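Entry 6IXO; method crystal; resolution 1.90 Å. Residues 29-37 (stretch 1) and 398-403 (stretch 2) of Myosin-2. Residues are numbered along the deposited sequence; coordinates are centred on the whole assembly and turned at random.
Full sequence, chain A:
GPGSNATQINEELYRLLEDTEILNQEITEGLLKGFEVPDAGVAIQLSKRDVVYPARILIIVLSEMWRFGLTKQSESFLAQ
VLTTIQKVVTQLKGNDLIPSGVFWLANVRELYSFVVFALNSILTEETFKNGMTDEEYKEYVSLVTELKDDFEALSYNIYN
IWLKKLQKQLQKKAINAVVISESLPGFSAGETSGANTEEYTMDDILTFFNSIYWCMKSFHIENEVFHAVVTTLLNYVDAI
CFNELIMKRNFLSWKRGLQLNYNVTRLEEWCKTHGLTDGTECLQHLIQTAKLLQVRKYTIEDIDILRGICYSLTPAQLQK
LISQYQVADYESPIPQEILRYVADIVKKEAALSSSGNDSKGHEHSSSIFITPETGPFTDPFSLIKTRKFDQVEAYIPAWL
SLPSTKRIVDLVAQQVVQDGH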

# COMPACT_ATOMS: atom_id res chain seq x y z
N GLU A 29 -14.56 19.58 -6.78
CA GLU A 29 -14.64 19.14 -8.16
C GLU A 29 -13.36 19.43 -8.94
O GLU A 29 -12.95 18.64 -9.75
N GLY A 30 -12.72 20.58 -8.70
CA GLY A 30 -11.54 20.96 -9.47
C GLY A 30 -10.23 20.42 -8.90
O GLY A 30 -9.44 19.81 -9.59
N LEU A 31 -10.00 20.67 -7.62
CA LEU A 31 -8.70 20.33 -7.04
C LEU A 31 -8.64 18.85 -6.68
O LEU A 31 -7.66 18.15 -6.97
N LEU A 32 -9.67 18.37 -6.01
CA LEU A 32 -9.58 17.02 -5.48
C LEU A 32 -9.97 15.97 -6.56
O LEU A 32 -9.15 15.13 -6.92
N LYS A 33 -11.20 16.01 -7.07
CA LYS A 33 -11.58 14.99 -8.07
C LYS A 33 -10.76 15.18 -9.34
O LYS A 33 -10.56 14.24 -10.10
N GLY A 34 -10.25 16.39 -9.55
CA GLY A 34 -9.52 16.70 -10.77
C GLY A 34 -8.01 16.56 -10.63
O GLY A 34 -7.26 17.05 -11.48
N PHE A 35 -7.54 15.93 -9.56
CA PHE A 35 -6.10 15.77 -9.33
C PHE A 35 -5.37 15.13 -10.54
O PHE A 35 -5.94 14.30 -11.27
N GLU A 36 -4.12 15.55 -10.73
CA GLU A 36 -3.20 14.99 -11.72
C GLU A 36 -1.93 14.56 -11.01
O GLU A 36 -1.35 15.30 -10.24
N VAL A 37 -1.50 13.33 -11.25
CA VAL A 37 -0.35 12.81 -10.56
C VAL A 37 0.90 13.14 -11.37
O VAL A 37 0.87 13.04 -12.59
N ALA A 398 -0.22 25.40 -12.60
CA ALA A 398 -0.57 26.23 -13.76
C ALA A 398 -1.68 25.64 -14.60
O ALA A 398 -2.49 26.37 -15.17
N TRP A 399 -1.72 24.33 -14.70
CA TRP A 399 -2.80 23.72 -15.44
C TRP A 399 -4.12 23.86 -14.66
O TRP A 399 -5.19 23.63 -15.23
N LEU A 400 -4.07 24.27 -13.38
CA LEU A 400 -5.32 24.33 -12.63
C LEU A 400 -6.18 25.50 -13.07
O LEU A 400 -5.67 26.55 -13.44
N SER A 401 -7.49 25.30 -13.04
CA SER A 401 -8.39 26.42 -13.22
C SER A 401 -9.35 26.54 -12.05
O SER A 401 -10.47 26.04 -12.11
N LEU A 402 -8.91 27.24 -11.01
CA LEU A 402 -9.67 27.44 -9.78
C LEU A 402 -9.66 28.92 -9.39
O LEU A 402 -8.84 29.34 -8.59
N PRO A 403 -10.58 29.69 -9.96
CA PRO A 403 -10.53 31.16 -9.84
C PRO A 403 -10.45 31.68 -8.40
O PRO A 403 -9.57 32.49 -8.08

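The most distinctive feature of this contact is the seat of the Trp399 indole, which lies against Gly34, in the turn of stretch 1, and Glu36, just after it, and meets an acidic residue through its aliphatic part. Glu36 CG sits over one face of the ring, 3.7 Å from the centroid of the six-membered ring and 23° off its normal, a CH-pi arrangement in which the methylene of a glutamate, rather than its carboxylate, packs on the aromatic surface. The closest approach of the pair is Glu36 CG to Trp399 CH2, 3.4 Å. Both CA-to-CB bonds point toward the opposing stretch; Glu36 adopts m for chi1 and m for chi2, while Trp399 has chi1 p and chi2 of -89°. The same corner of the indole also meets backbone: Gly34 O lies 3.4 Å from Trp399 CH2, at the ring edge and near its plane. Since CH2 is a carbon, this is a close van der Waals approach of a carbonyl to the aromatic rim.

The backbone that receives the indole is shaped by a type I beta turn from Leu32 to Phe35, closed by the bond from Phe35 N to Leu32 O (3.2 Å). Phe35 directs its CA-to-CB bond away from stretch 2, with chi1 p, and its nearest side-chain approach is Phe35 CB to Trp399 CH2, 5.9 Å.

Beyond the tryptophan, the contact becomes a leucine cluster. Leu400 (m, t) and Leu402 (m, t) both point toward stretch 1, whereas Leu31 (t, p) leaves its backbone sideways and still reaches both of them. Leu31 CD1 packs against Leu400 CD1 at 4.0 Å, and Leu31 CB lies 4.0 Å from Leu402 CD1. Gly30 makes room for the second of these leucines: its CA is 3.7 Å from Leu402 CD2, and a CB on this residue would fall only 2.4 Å from that same methyl, a clear clash. The absence of a side chain thus lets Leu402 settle directly on the backbone, where its CD2 also lies 4.0 Å from Leu31 N.

No hydrogen bond or salt bridge crosses between the stretches, so the 275 Å² buried, both sides summed, comes from van der Waals packing, including the Gly34 carbonyl at the indole edge, and the CH-pi contact. The polar pairing of side chains stays within stretch 1, where Lys33 NZ donates to Glu29 OE2 at 3.1 Å as part of a salt bridge. Neither residue touches stretch 2. Ser401 (chi1 t) likewise makes no contact, its CA-to-CB bond running sideways, although Leu400 and Leu402, its neighbours in sequence, both point toward stretch 1.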

# COMPACT_ATOMS: atom_id res chain seq x y z
CB GLU A 29 -15.86 19.78 -8.86
CG GLU A 29 -17.20 19.53 -8.16
CD GLU A 29 -17.54 18.03 -8.03
OE1 GLU A 29 -17.49 17.29 -9.05
OE2 GLU A 29 -17.87 17.59 -6.90
CB LEU A 31 -8.44 21.17 -5.79
CG LEU A 31 -7.09 20.89 -5.12
CD1 LEU A 31 -5.95 21.31 -6.01
CD2 LEU A 31 -7.02 21.59 -3.77
CB LEU A 32 -10.45 16.86 -4.24
CG LEU A 32 -10.10 17.83 -3.11
CD1 LEU A 32 -11.08 17.60 -1.98
CD2 LEU A 32 -8.65 17.65 -2.62
CB LYS A 33 -13.08 15.06 -8.41
CG LYS A 33 -13.98 14.71 -7.24
CD LYS A 33 -15.43 14.65 -7.70
CE LYS A 33 -16.38 14.60 -6.51
NZ LYS A 33 -17.81 14.48 -6.94
CB PHE A 35 -5.85 14.91 -8.08
CG PHE A 35 -6.01 13.40 -8.32
CD1 PHE A 35 -7.28 12.81 -8.37
CD2 PHE A 35 -4.89 12.59 -8.47
CE1 PHE A 35 -7.42 11.41 -8.58
CE2 PHE A 35 -5.03 11.19 -8.69
CZ PHE A 35 -6.30 10.61 -8.74
CB GLU A 36 -2.87 15.99 -12.84
CG GLU A 36 -4.03 16.34 -13.77
CD GLU A 36 -4.52 15.15 -14.58
OE1 GLU A 36 -3.68 14.28 -14.89
OE2 GLU A 36 -5.73 15.08 -14.92
CB VAL A 37 -0.50 11.25 -10.35
CG1 VAL A 37 0.69 10.71 -9.65
CG2 VAL A 37 -1.74 10.94 -9.54
CB ALA A 398 0.66 26.43 -14.63
CB TRP A 399 -2.47 22.26 -15.75
CG TRP A 399 -2.25 21.46 -14.53
CD1 TRP A 399 -1.08 21.27 -13.86
CD2 TRP A 399 -3.25 20.75 -13.81
NE1 TRP A 399 -1.28 20.47 -12.76
CE2 TRP A 399 -2.61 20.14 -12.70
CE3 TRP A 399 -4.62 20.57 -13.98
CZ2 TRP A 399 -3.30 19.37 -11.77
CZ3 TRP A 399 -5.31 19.80 -13.05
CH2 TRP A 399 -4.64 19.21 -11.96
CB LEU A 400 -5.07 24.41 -11.12
CG LEU A 400 -4.63 23.11 -10.45
CD1 LEU A 400 -4.23 23.34 -8.99
CD2 LEU A 400 -5.73 22.03 -10.54
CB SER A 401 -9.17 26.28 -14.54
OG SER A 401 -10.02 27.42 -14.68
CB LEU A 402 -9.06 26.64 -8.63
CG LEU A 402 -8.78 25.15 -8.91
CD1 LEU A 402 -7.91 24.60 -7.82
CD2 LEU A 402 -10.09 24.38 -9.01
CB PRO A 403 -11.83 31.61 -10.50
CG PRO A 403 -12.17 30.48 -11.50
CD PRO A 403 -11.65 29.21 -10.85